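Local coordinates for protein Exo-beta-1,3-glucanase (Streptomyces sp. SirexAA-E, PDB 4PEY) that hydrolyses laminarin and laminarioligosaccharides from their non-reducing ends as a secreted family 55 exo-beta-1,3-glucanase, yielding glucose and laminaribiose, at residues A[196-201]-A[242-247]; A[216-221]-A[237-242]; A[289-294]-A[314-319]; A[339-344]-A[373-378]; A[420-425]-A[444-449]. The protein carries 1 engineered substitution. One frame throughout, in Å; residues are numbered along the deposited sequence.

Contact 1: residues A[196-201]-A[242-247]; sequences GVEGAP and NARGTS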
# COMPACT_ATOMS: atom_id res chain seq x y z
N GLY A 196 -14.39 -9.72 -3.07
CA GLY A 196 -14.01 -10.96 -3.73
C GLY A 196 -13.36 -11.99 -2.82
O GLY A 196 -12.51 -12.76 -3.26
N VAL A 197 -13.75 -12.01 -1.55
CA VAL A 197 -13.13 -12.93 -0.61
C VAL A 197 -14.07 -14.09 -0.28
O VAL A 197 -15.11 -13.92 0.36
CB VAL A 197 -12.72 -12.21 0.70
CG1 VAL A 197 -12.11 -13.20 1.70
CG2 VAL A 197 -11.74 -11.08 0.38
N GLU A 198 -13.70 -15.28 -0.75
CA GLU A 198 -14.42 -16.49 -0.40
C GLU A 198 -14.21 -16.75 1.09
O GLU A 198 -13.07 -16.77 1.57
CB GLU A 198 -13.94 -17.67 -1.25
CG GLU A 198 -14.18 -17.44 -2.74
CD GLU A 198 -13.40 -18.38 -3.64
OE1 GLU A 198 -12.51 -19.11 -3.14
OE2 GLU A 198 -13.67 -18.39 -4.86
N GLY A 199 -15.30 -16.91 1.83
CA GLY A 199 -15.21 -17.13 3.26
C GLY A 199 -15.31 -15.86 4.09
O GLY A 199 -15.27 -15.94 5.32
N ALA A 200 -15.43 -14.71 3.44
CA ALA A 200 -15.60 -13.45 4.16
C ALA A 200 -16.89 -13.47 4.99
O ALA A 200 -17.88 -14.09 4.60
CB ALA A 200 -15.63 -12.27 3.19
N PRO A 201 -16.88 -12.79 6.14
CA PRO A 201 -18.15 -12.66 6.87
C PRO A 201 -19.12 -11.82 6.05
O PRO A 201 -18.69 -10.96 5.28
CB PRO A 201 -17.74 -11.95 8.17
CG PRO A 201 -16.46 -11.25 7.85
CD PRO A 201 -15.77 -12.09 6.80
N ASN A 242 -14.72 -8.31 -12.09
CA ASN A 242 -15.58 -8.94 -11.09
C ASN A 242 -14.87 -10.14 -10.46
O ASN A 242 -15.41 -11.26 -10.42
CB ASN A 242 -16.91 -9.35 -11.71
CG ASN A 242 -17.70 -8.15 -12.20
OD1 ASN A 242 -17.76 -7.13 -11.52
ND2 ASN A 242 -18.28 -8.27 -13.38
N ALA A 243 -13.66 -9.89 -10.00
CA ALA A 243 -12.79 -10.92 -9.45
C ALA A 243 -13.31 -11.46 -8.12
O ALA A 243 -13.88 -10.73 -7.32
CB ALA A 243 -11.39 -10.36 -9.26
N ARG A 244 -13.10 -12.76 -7.91
CA ARG A 244 -13.43 -13.39 -6.64
C ARG A 244 -12.53 -14.60 -6.45
O ARG A 244 -12.32 -15.37 -7.39
CB ARG A 244 -14.90 -13.79 -6.58
CG ARG A 244 -15.33 -14.42 -5.26
CD ARG A 244 -16.85 -14.60 -5.18
NE ARG A 244 -17.24 -15.35 -3.98
CZ ARG A 244 -17.40 -14.81 -2.77
NH1 ARG A 244 -17.23 -13.50 -2.60
NH2 ARG A 244 -17.73 -15.58 -1.74
N GLY A 245 -11.99 -14.75 -5.24
CA GLY A 245 -11.07 -15.84 -4.95
C GLY A 245 -9.71 -15.63 -5.57
O GLY A 245 -9.46 -14.61 -6.22
N THR A 246 -8.82 -16.60 -5.38
CA THR A 246 -7.45 -16.45 -5.84
C THR A 246 -7.33 -16.64 -7.36
O THR A 246 -8.18 -17.28 -8.00
CB THR A 246 -6.51 -17.46 -5.15
OG1 THR A 246 -6.86 -18.79 -5.55
CG2 THR A 246 -6.59 -17.32 -3.63
N SER A 247 -6.25 -16.10 -7.91
CA SER A 247 -5.98 -16.21 -9.34
C SER A 247 -5.34 -17.54 -9.70
O SER A 247 -5.37 -17.96 -10.87
CB SER A 247 -5.06 -15.07 -9.78
OG SER A 247 -3.75 -15.23 -9.23
O HOH W 1 -17.95 -12.43 0.01
O HOH W 2 -10.10 -19.05 -4.38
O HOH W 3 -16.42 -17.91 -5.52
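Gly196 O accepts the N-H of Gly245 in a nearly straight bond of 2.9 Å (173° at the hydrogen), and Arg244 CA brushes the same oxygen at 3.6 Å. In the N-terminal of the two beta-helices of the family 55 fold, the chain turns a corner at Gly196 and meets the end of strand 231-243, just past a G1 beta bulge where Asn242 and Ala243 both face Thr216. Both glycines have positive phi; a CB on Gly196 would strike Ala243 O, and one on Gly245 would run into Glu198 OE2. Arg244 CG is anti to the backbone N (chi1 -178°) and the chain runs extended to NE; one face of the guanidinium lies over Val197 C and Glu198 CA, the latter 3.7 Å from NH2. NH1 bonds to Glu214 O and also, at 2.9 Å, to a water at the guanidinium edge that donates on to Val197 O. That carbonyl closes a type II turn by taking the N-H of Ala200. The carboxylate plane of Glu198 and the guanidinium plane are 59° apart, and the two groups form no direct salt bridge: OE2 is 4.8 Å from Arg244 NE, and a water spans the two, its bond from NE weak. OE2 rests instead 3.6 Å from Gly245 CA, while Glu198 OE1 takes a water proton at 2.7 Å, that water accepting the N-H of Thr246.

Contact 2: residues A[216-221]-A[237-242]; sequences TPVSRE and PAKRTN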
# COMPACT_ATOMS: atom_id res chain seq x y z
N THR A 216 -14.50 -7.92 -6.69
CA THR A 216 -13.73 -6.70 -6.93
C THR A 216 -13.97 -6.28 -8.38
O THR A 216 -13.77 -7.08 -9.29
CB THR A 216 -12.23 -6.93 -6.67
OG1 THR A 216 -12.05 -7.56 -5.39
CG2 THR A 216 -11.47 -5.61 -6.71
N PRO A 217 -14.41 -5.02 -8.61
CA PRO A 217 -14.83 -4.61 -9.96
C PRO A 217 -13.79 -4.93 -11.03
O PRO A 217 -14.10 -5.50 -12.08
CB PRO A 217 -15.02 -3.09 -9.83
CG PRO A 217 -15.35 -2.89 -8.40
CD PRO A 217 -14.64 -3.96 -7.61
N VAL A 218 -12.55 -4.53 -10.76
CA VAL A 218 -11.40 -4.83 -11.61
C VAL A 218 -10.20 -5.11 -10.70
O VAL A 218 -10.01 -4.38 -9.73
CB VAL A 218 -11.02 -3.65 -12.55
CG1 VAL A 218 -9.98 -4.08 -13.57
CG2 VAL A 218 -12.26 -3.05 -13.23
N SER A 219 -9.40 -6.13 -11.01
CA SER A 219 -8.13 -6.27 -10.33
C SER A 219 -7.14 -6.93 -11.28
O SER A 219 -7.53 -7.61 -12.24
CB SER A 219 -8.25 -7.08 -9.03
OG SER A 219 -8.70 -8.40 -9.26
N ARG A 220 -5.87 -6.68 -11.05
CA ARG A 220 -4.82 -7.29 -11.85
C ARG A 220 -3.67 -7.58 -10.92
O ARG A 220 -3.11 -6.66 -10.34
CB ARG A 220 -4.39 -6.37 -12.99
CG ARG A 220 -3.37 -7.02 -13.93
CD ARG A 220 -3.11 -6.11 -15.13
NE ARG A 220 -2.54 -4.83 -14.72
CZ ARG A 220 -2.61 -3.71 -15.46
NH1 ARG A 220 -3.23 -3.71 -16.63
NH2 ARG A 220 -2.06 -2.58 -15.01
N GLU A 221 -3.34 -8.86 -10.74
CA GLU A 221 -2.35 -9.18 -9.72
C GLU A 221 -0.98 -8.59 -10.04
O GLU A 221 -0.59 -8.44 -11.21
CB GLU A 221 -2.26 -10.69 -9.50
CG GLU A 221 -3.58 -11.35 -9.11
CD GLU A 221 -4.30 -10.67 -7.93
OE1 GLU A 221 -3.63 -10.09 -7.04
OE2 GLU A 221 -5.55 -10.72 -7.89
N PRO A 237 0.50 -11.10 -14.49
CA PRO A 237 -0.89 -11.58 -14.50
C PRO A 237 -1.81 -10.75 -15.39
O PRO A 237 -1.65 -9.53 -15.48
CB PRO A 237 -1.30 -11.46 -13.03
CG PRO A 237 -0.01 -11.62 -12.28
CD PRO A 237 1.02 -10.91 -13.12
N ALA A 238 -2.75 -11.42 -16.04
CA ALA A 238 -3.80 -10.76 -16.81
C ALA A 238 -4.85 -10.18 -15.86
O ALA A 238 -5.02 -10.67 -14.74
CB ALA A 238 -4.43 -11.72 -17.78
N LYS A 239 -5.58 -9.17 -16.31
CA LYS A 239 -6.58 -8.56 -15.44
C LYS A 239 -7.82 -9.45 -15.31
O LYS A 239 -8.13 -10.25 -16.20
CB LYS A 239 -6.97 -7.16 -15.93
CG LYS A 239 -8.10 -7.07 -16.92
CD LYS A 239 -8.48 -5.59 -17.15
CE LYS A 239 -9.69 -5.45 -18.06
NZ LYS A 239 -9.43 -6.00 -19.41
N ARG A 240 -8.49 -9.30 -14.18
CA ARG A 240 -9.76 -9.95 -13.91
C ARG A 240 -10.84 -8.89 -13.70
O ARG A 240 -10.60 -7.88 -13.07
CB ARG A 240 -9.67 -10.83 -12.66
CG ARG A 240 -8.78 -12.04 -12.80
CD ARG A 240 -9.01 -12.99 -11.64
NE ARG A 240 -8.30 -12.61 -10.43
CZ ARG A 240 -8.48 -13.21 -9.25
NH1 ARG A 240 -9.38 -14.18 -9.13
NH2 ARG A 240 -7.77 -12.82 -8.19
N THR A 241 -12.03 -9.12 -14.24
CA THR A 241 -13.15 -8.25 -13.94
C THR A 241 -14.12 -9.01 -13.04
O THR A 241 -14.30 -10.22 -13.21
CB THR A 241 -13.86 -7.75 -15.21
OG1 THR A 241 -14.37 -8.87 -15.93
CG2 THR A 241 -12.89 -7.01 -16.09
N ASN A 242 -14.72 -8.31 -12.09
CA ASN A 242 -15.58 -8.94 -11.09
C ASN A 242 -14.87 -10.14 -10.46
O ASN A 242 -15.41 -11.26 -10.42
CB ASN A 242 -16.91 -9.35 -11.71
CG ASN A 242 -17.70 -8.15 -12.20
OD1 ASN A 242 -17.76 -7.13 -11.52
ND2 ASN A 242 -18.28 -8.27 -13.38
O HOH W 4 -6.84 -10.21 -10.18
O HOH W 5 -5.08 -10.76 -12.08
O HOH W 6 0.07 -7.77 -13.85
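Glu221 bends at chi2 (-51°) and Arg240 at chi3 (-81°), turns that set CD of the one and NE of the other so that the charged ends meet above the strand pair. Arg240 NH2 donates to Glu221 OE2 at 3.1 Å; the oxygen lies in the guanidinium plane and is approached on its anti side, 30° out of the carboxylate plane. One water knits the group together: it accepts from Arg240 NE at 2.8 Å and donates to Glu221 OE2 and to Ser219 OG. OE2 has a second salt bridge, to Arg178, and two positive neighbours would probably favour its ionised form. Asp179 also bonds Ser219 OG, and Arg240 NH1 reaches Gly245 O. Beneath, Ser219 and Arg240 form an antiparallel hydrogen-bonded pair, Arg240 N to Ser219 O at 2.7 Å and Ser219 N to Arg240 O at 3.0 Å. Asn242 N reaches Pro217 O at 2.9 Å from above the carbonyl plane. Toward Glu221 the backbones part, and two waters fill in, one between Glu221 N and Ala238 O, the other between Glu221 O and Pro237 O. Val218, Arg220, Lys239 and Thr241 lie on the reverse face, where Arg220 CG sits 3.4 Å from Pro237 O. This antiparallel pairing of strands 210-220 and 231-243 borders the second beta-helix: Arg220 bonds to Ser367 and Pro365 O, Lys239 NZ to Ala363 O, and Thr216 touches Thr431 of strand 429-436, while Ser219 touches Arg178 of strand 174-178.

Contact 3: residues A[289-294]-A[314-319]; sequences PGVYHV and TIIPDN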
# COMPACT_ATOMS: atom_id res chain seq x y z
N PRO A 289 17.23 -3.86 -4.58
CA PRO A 289 17.06 -3.13 -3.31
C PRO A 289 18.14 -2.09 -3.08
O PRO A 289 19.33 -2.41 -3.10
CB PRO A 289 17.12 -4.23 -2.25
CG PRO A 289 16.85 -5.52 -3.00
CD PRO A 289 17.46 -5.30 -4.34
N GLY A 290 17.73 -0.85 -2.88
CA GLY A 290 18.65 0.22 -2.62
C GLY A 290 17.92 1.54 -2.62
O GLY A 290 16.69 1.57 -2.73
N VAL A 291 18.67 2.62 -2.49
CA VAL A 291 18.11 3.96 -2.48
C VAL A 291 18.70 4.72 -3.66
O VAL A 291 19.93 4.86 -3.78
CB VAL A 291 18.40 4.69 -1.16
CG1 VAL A 291 17.88 6.12 -1.20
CG2 VAL A 291 17.78 3.93 0.01
N TYR A 292 17.81 5.23 -4.51
CA TYR A 292 18.19 5.85 -5.77
C TYR A 292 17.81 7.33 -5.83
O TYR A 292 16.64 7.66 -5.93
CB TYR A 292 17.51 5.11 -6.94
CG TYR A 292 17.82 3.64 -6.95
CD1 TYR A 292 17.01 2.72 -6.29
CD2 TYR A 292 18.96 3.17 -7.59
CE1 TYR A 292 17.32 1.36 -6.29
CE2 TYR A 292 19.27 1.83 -7.60
CZ TYR A 292 18.44 0.93 -6.95
OH TYR A 292 18.78 -0.41 -6.97
N HIS A 293 18.81 8.21 -5.78
CA HIS A 293 18.56 9.64 -6.01
C HIS A 293 18.47 9.90 -7.50
O HIS A 293 19.28 9.39 -8.28
CB HIS A 293 19.67 10.50 -5.39
CG HIS A 293 19.63 10.56 -3.90
ND1 HIS A 293 19.09 11.62 -3.21
CD2 HIS A 293 20.06 9.67 -2.96
CE1 HIS A 293 19.18 11.39 -1.91
NE2 HIS A 293 19.77 10.22 -1.73
N VAL A 294 17.49 10.70 -7.92
CA VAL A 294 17.38 11.09 -9.32
C VAL A 294 17.34 12.62 -9.44
O VAL A 294 16.72 13.30 -8.63
CB VAL A 294 16.13 10.46 -9.99
CG1 VAL A 294 16.26 8.94 -10.05
CG2 VAL A 294 14.84 10.86 -9.28
N THR A 314 13.89 2.28 -3.21
CA THR A 314 13.43 3.61 -2.88
C THR A 314 13.98 4.65 -3.84
O THR A 314 15.16 4.61 -4.17
CB THR A 314 13.84 3.97 -1.43
OG1 THR A 314 13.19 3.07 -0.53
CG2 THR A 314 13.47 5.41 -1.06
N ILE A 315 13.11 5.56 -4.28
CA ILE A 315 13.51 6.64 -5.16
C ILE A 315 13.38 7.98 -4.44
O ILE A 315 12.32 8.29 -3.90
CB ILE A 315 12.66 6.68 -6.44
CG1 ILE A 315 12.78 5.35 -7.19
CG2 ILE A 315 13.08 7.85 -7.33
CD1 ILE A 315 11.69 5.11 -8.20
N ILE A 316 14.47 8.75 -4.41
CA ILE A 316 14.43 10.09 -3.84
C ILE A 316 14.66 11.11 -4.94
O ILE A 316 15.72 11.12 -5.57
CB ILE A 316 15.51 10.30 -2.75
CG1 ILE A 316 15.25 9.37 -1.55
CG2 ILE A 316 15.55 11.77 -2.30
CD1 ILE A 316 16.42 9.35 -0.56
N PRO A 317 13.66 11.97 -5.19
CA PRO A 317 13.84 13.02 -6.19
C PRO A 317 14.61 14.21 -5.60
O PRO A 317 14.20 14.79 -4.59
CB PRO A 317 12.41 13.41 -6.56
CG PRO A 317 11.63 13.16 -5.28
CD PRO A 317 12.32 12.00 -4.59
N ASP A 318 15.74 14.54 -6.22
CA ASP A 318 16.51 15.71 -5.81
C ASP A 318 16.00 16.96 -6.53
O ASP A 318 15.24 16.86 -7.49
CB ASP A 318 18.00 15.52 -6.12
CG ASP A 318 18.63 14.36 -5.36
OD1 ASP A 318 18.07 13.93 -4.33
OD2 ASP A 318 19.70 13.90 -5.79
N ASN A 319 16.44 18.13 -6.05
CA ASN A 319 16.21 19.39 -6.76
C ASN A 319 14.74 19.70 -7.03
O ASN A 319 14.41 20.44 -7.96
CB ASN A 319 16.96 19.40 -8.10
CG ASN A 319 18.40 18.99 -7.97
OD1 ASN A 319 19.04 19.22 -6.94
ND2 ASN A 319 18.93 18.36 -9.01
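His293 and Ile316 stand side by side on one face of a parallel strand pair, pointing the same way, with Ile316 CB over the imidazole face in a CH-pi contact, 4.1 Å from the ring centroid and displaced toward the rim. At its edge the ring meets Asp318, whose side chain crosses it at about a right angle: His293 ND1 donates to Asp318 OD1 at 2.8 Å, almost straight (176°). The oxygen lies in the ring plane and uses its syn lone pair, although the ring and carboxylate planes are 41° apart. A face covered and an edge bonded would probably hold the rotation of the imidazole. Further along the same face, Ile316 CD1 crosses to Val291 CG1 at 3.6 Å, and Val291 lies alongside Thr314. The reverse face carries Tyr292, Val294, Ile315 and Pro317. Val294 CG2 packs on Pro317 CB at 4.5 Å; the Tyr292 ring turns its edge to Thr314 O, CD1 at 3.4 Å, while its hydroxyl bonds to Thr288 O. Thr314 O also accepts Tyr292 N at 2.7 Å, one of five backbone bonds that run on to Asp318 N and Val294 O. The strand segments run 25° apart, with axes 4.6 Å apart at closest approach. Such in-register parallel pairing of successive coils is characteristic of a beta-helix, here the C-terminal one of the family 55 fold.

Contact 4: residues A[339-344]-A[373-378]; sequences VDAGPV and VRIGGA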
# COMPACT_ATOMS: atom_id res chain seq x y z
N VAL A 339 8.63 5.99 -2.74
CA VAL A 339 9.09 7.31 -3.18
C VAL A 339 9.23 8.17 -1.94
O VAL A 339 8.27 8.36 -1.21
CB VAL A 339 8.12 7.96 -4.20
CG1 VAL A 339 8.60 9.37 -4.57
CG2 VAL A 339 8.02 7.09 -5.44
N ASP A 340 10.44 8.68 -1.72
CA ASP A 340 10.82 9.34 -0.48
C ASP A 340 11.20 10.79 -0.80
O ASP A 340 12.20 11.02 -1.49
CB ASP A 340 11.99 8.56 0.15
CG ASP A 340 12.30 8.96 1.58
OD1 ASP A 340 11.43 9.53 2.27
OD2 ASP A 340 13.43 8.65 2.03
N ALA A 341 10.41 11.75 -0.33
CA ALA A 341 10.64 13.16 -0.67
C ALA A 341 12.01 13.67 -0.23
O ALA A 341 12.52 13.30 0.84
CB ALA A 341 9.54 14.04 -0.07
N GLY A 342 12.61 14.51 -1.07
CA GLY A 342 13.81 15.23 -0.69
C GLY A 342 13.43 16.48 0.09
O GLY A 342 12.26 16.88 0.12
N PRO A 343 14.41 17.12 0.74
CA PRO A 343 14.10 18.32 1.52
C PRO A 343 13.65 19.49 0.65
O PRO A 343 12.93 20.37 1.13
CB PRO A 343 15.43 18.65 2.22
CG PRO A 343 16.45 17.82 1.56
CD PRO A 343 15.78 16.64 0.97
N VAL A 344 14.07 19.51 -0.61
CA VAL A 344 13.57 20.53 -1.54
C VAL A 344 12.18 20.15 -2.02
O VAL A 344 11.97 19.04 -2.54
CB VAL A 344 14.51 20.70 -2.75
CG1 VAL A 344 13.91 21.68 -3.76
CG2 VAL A 344 15.89 21.14 -2.29
N VAL A 373 4.58 6.30 -0.51
CA VAL A 373 5.19 7.62 -0.54
C VAL A 373 5.43 8.08 0.89
O VAL A 373 4.58 7.87 1.76
CB VAL A 373 4.31 8.64 -1.29
CG1 VAL A 373 4.96 10.02 -1.28
CG2 VAL A 373 4.07 8.16 -2.73
N ARG A 374 6.61 8.65 1.13
CA ARG A 374 6.96 9.18 2.44
C ARG A 374 7.43 10.61 2.31
O ARG A 374 8.24 10.92 1.42
CB ARG A 374 8.06 8.33 3.10
CG ARG A 374 8.61 8.97 4.37
CD ARG A 374 9.52 8.01 5.12
NE ARG A 374 10.79 7.79 4.43
CZ ARG A 374 11.58 6.74 4.63
NH1 ARG A 374 11.21 5.80 5.50
NH2 ARG A 374 12.73 6.62 3.98
N ILE A 375 6.91 11.49 3.17
CA ILE A 375 7.38 12.87 3.23
C ILE A 375 7.91 13.18 4.63
O ILE A 375 7.13 13.35 5.58
CB ILE A 375 6.28 13.89 2.84
CG1 ILE A 375 5.62 13.51 1.51
CG2 ILE A 375 6.87 15.31 2.79
CD1 ILE A 375 4.35 12.67 1.67
N GLY A 376 9.23 13.22 4.77
CA GLY A 376 9.86 13.39 6.08
C GLY A 376 10.07 12.09 6.84
O GLY A 376 9.68 11.01 6.38
N GLY A 377 10.68 12.18 8.02
CA GLY A 377 10.86 11.02 8.87
C GLY A 377 12.28 10.49 8.90
O GLY A 377 12.80 10.12 9.96
N ALA A 378 12.91 10.43 7.72
CA ALA A 378 14.31 10.06 7.62
C ALA A 378 15.13 11.29 7.28
O ALA A 378 16.14 11.22 6.57
CB ALA A 378 14.50 8.98 6.56
O HOH W 7 11.16 12.20 2.90
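Val339 and Asp340 run parallel to Val373 and Arg374, neighbouring strands of the C-terminal beta-helix, held by Arg374 N to Val339 O and Ala341 N to Arg374 O, each 2.9 Å. Asp340 and Arg374 project from the same face, and Arg374 grips the carboxylate side-on: NE donates to OD1 of Asp340 at 2.8 Å and NH2 to its OD2 at 2.9 Å. A bend at chi3 (71°) sets NE for this grip. Both oxygens lie close to the guanidinium plane but are met from above the carboxylate plane, the two planes being 68° apart. NH1 bonds to Tyr74 OH and the guanidinium makes a cation-pi contact with Trp109, which ties this second helix to the first; the side chain lies about 4 Å from that of the substrate-binding Trp402. An alanine in place of Arg374 would probably strand the buried Asp340 carboxylate without its counter-charge and cut the tie to Tyr74 and Trp109. On the reverse face Val339 packs on Val373. A water donates to Asp340 OD1 at 2.8 Å and to Ala341 O at 2.7 Å, and accepts the N-H of Gly376.

Contact 5: residues A[420-425]-A[444-449]; sequences GVHVKG and QWSGEN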
# COMPACT_ATOMS: atom_id res chain seq x y z
N GLY A 420 -2.22 14.80 -0.46
CA GLY A 420 -1.73 13.44 -0.62
C GLY A 420 -1.94 12.92 -2.03
O GLY A 420 -1.01 12.87 -2.83
N VAL A 421 -3.18 12.54 -2.33
CA VAL A 421 -3.54 12.01 -3.64
C VAL A 421 -4.60 12.88 -4.28
O VAL A 421 -5.58 13.27 -3.63
CB VAL A 421 -4.07 10.55 -3.54
CG1 VAL A 421 -4.47 10.01 -4.91
CG2 VAL A 421 -3.03 9.64 -2.87
N HIS A 422 -4.42 13.20 -5.56
CA HIS A 422 -5.42 13.95 -6.31
C HIS A 422 -5.78 13.13 -7.55
O HIS A 422 -4.93 12.94 -8.42
CB HIS A 422 -4.91 15.34 -6.70
CG HIS A 422 -5.95 16.21 -7.32
ND1 HIS A 422 -5.66 17.39 -7.96
CD2 HIS A 422 -7.30 16.06 -7.40
CE1 HIS A 422 -6.77 17.94 -8.40
NE2 HIS A 422 -7.78 17.16 -8.07
N VAL A 423 -7.01 12.63 -7.61
CA VAL A 423 -7.46 11.85 -8.77
C VAL A 423 -8.25 12.73 -9.72
O VAL A 423 -9.34 13.21 -9.38
CB VAL A 423 -8.34 10.64 -8.37
CG1 VAL A 423 -8.79 9.89 -9.62
CG2 VAL A 423 -7.58 9.71 -7.43
N LYS A 424 -7.71 12.93 -10.91
CA LYS A 424 -8.36 13.77 -11.92
C LYS A 424 -8.94 12.94 -13.06
O LYS A 424 -9.85 13.38 -13.76
CB LYS A 424 -7.37 14.81 -12.46
CG LYS A 424 -6.94 15.82 -11.39
CD LYS A 424 -5.59 16.47 -11.69
CE LYS A 424 -5.59 17.30 -12.94
NZ LYS A 424 -4.20 17.78 -13.26
N GLY A 425 -8.43 11.73 -13.24
CA GLY A 425 -8.92 10.84 -14.28
C GLY A 425 -10.28 10.25 -13.97
O GLY A 425 -10.72 10.23 -12.80
N GLN A 444 -8.20 14.06 -2.72
CA GLN A 444 -9.18 14.84 -3.46
C GLN A 444 -9.51 14.10 -4.75
O GLN A 444 -8.62 13.60 -5.44
CB GLN A 444 -8.66 16.25 -3.74
CG GLN A 444 -9.63 17.11 -4.53
CD GLN A 444 -9.18 18.56 -4.64
OE1 GLN A 444 -8.03 18.89 -4.36
NE2 GLN A 444 -10.10 19.43 -5.07
N TRP A 445 -10.79 14.01 -5.07
CA TRP A 445 -11.24 13.29 -6.25
C TRP A 445 -12.04 14.23 -7.13
O TRP A 445 -13.11 14.69 -6.72
CB TRP A 445 -12.08 12.07 -5.85
CG TRP A 445 -11.96 10.90 -6.78
CD1 TRP A 445 -12.39 10.82 -8.08
CD2 TRP A 445 -11.38 9.63 -6.47
NE1 TRP A 445 -12.12 9.58 -8.60
CE2 TRP A 445 -11.50 8.82 -7.63
CE3 TRP A 445 -10.78 9.08 -5.33
CZ2 TRP A 445 -11.03 7.51 -7.68
CZ3 TRP A 445 -10.31 7.77 -5.38
CH2 TRP A 445 -10.44 7.00 -6.55
N SER A 446 -11.50 14.52 -8.31
CA SER A 446 -12.10 15.47 -9.24
C SER A 446 -12.64 14.77 -10.48
O SER A 446 -13.46 15.33 -11.21
CB SER A 446 -11.07 16.52 -9.67
OG SER A 446 -10.55 17.21 -8.53
N GLY A 447 -12.15 13.57 -10.74
CA GLY A 447 -12.59 12.81 -11.90
C GLY A 447 -13.94 12.13 -11.71
O GLY A 447 -14.44 12.06 -10.59
N GLU A 448 -14.52 11.64 -12.80
CA GLU A 448 -15.83 11.00 -12.77
C GLU A 448 -15.76 9.48 -12.55
O GLU A 448 -14.77 8.84 -12.88
CB GLU A 448 -16.61 11.29 -14.06
CG GLU A 448 -17.07 12.73 -14.18
CD GLU A 448 -18.10 13.10 -13.14
OE1 GLU A 448 -18.77 12.19 -12.60
OE2 GLU A 448 -18.26 14.30 -12.86
N ASN A 449 -16.85 8.94 -12.01
CA ASN A 449 -17.02 7.51 -11.79
C ASN A 449 -15.85 6.85 -11.04
O ASN A 449 -15.48 5.71 -11.32
CB ASN A 449 -17.25 6.78 -13.13
CG ASN A 449 -17.76 5.36 -12.94
OD1 ASN A 449 -18.53 5.06 -12.01
ND2 ASN A 449 -17.30 4.46 -13.80
O HOH W 8 -12.35 8.56 -11.38
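Val423 packs over one face of the Trp445 indole, the two side chains alongside and pointing the same way. Its CB stands 3.7 Å from the centroid of the five-membered ring in a CH-pi contact; CG1 covers Trp445 NE1 at 3.5 Å, and CG2 reaches over the six-membered ring. On the other face of the strand pair, His422 NE2 donates to Ser446 OG at 2.8 Å, the oxygen lying in the ring plane. His422 CG, anti to the backbone N (chi1 -173°), starts the side chain toward Ser446. Lys424 CG lies against one face of the imidazole. The strands belong to a parallel sheet of the C-terminal beta-helix, and their backbone bonds converge at the end: Val423 O accepts Ser446 N at 2.7 Å and Gly447 N at 3.1 Å as the chain leaves the strand. Gly447 CA makes a C-H...O contact with Gly425 O at 3.3 Å, where a CB would clash. Replacing Trp445 by an alanine would probably open a gap beside Val423 and leave the water at NE1 without that donor. This water accepts from NE1 at 3.0 Å and donates to Gly425 O and Glu448 O, linking the backbone of both segments to the indole edge. Farther out, His489 meets the Trp445 ring edge-to-face, and beyond His422, Asp483 bonds Ser446 OG through one carboxylate oxygen.

In the fold
Contacts 1 and 2 share Asn242 and touch directly: Ala243 N lies 2.9 Å from Thr216 O. Contacts 3 and 4 are likewise adjacent, their centres about 10 Å apart, with Asp340 N 2.9 Å from Ile315 O where strand 337-340 pairs with strand 314-317. The two groups belong to different beta-helices and stand well apart, contacts 1 and 4 lying on opposite sides of the chain's centre with centres about 36 Å apart. Contact 5 comes within about 7 Å of contact 4 and 9 Å of contact 2, nearest atoms. Contact 4 approaches the substrate site: the side chain of Arg374 is about 10 Å from a bound glucose. The side chain of Val421 in contact 5 is about 10 Å from that of Glu436, a substrate-binding residue.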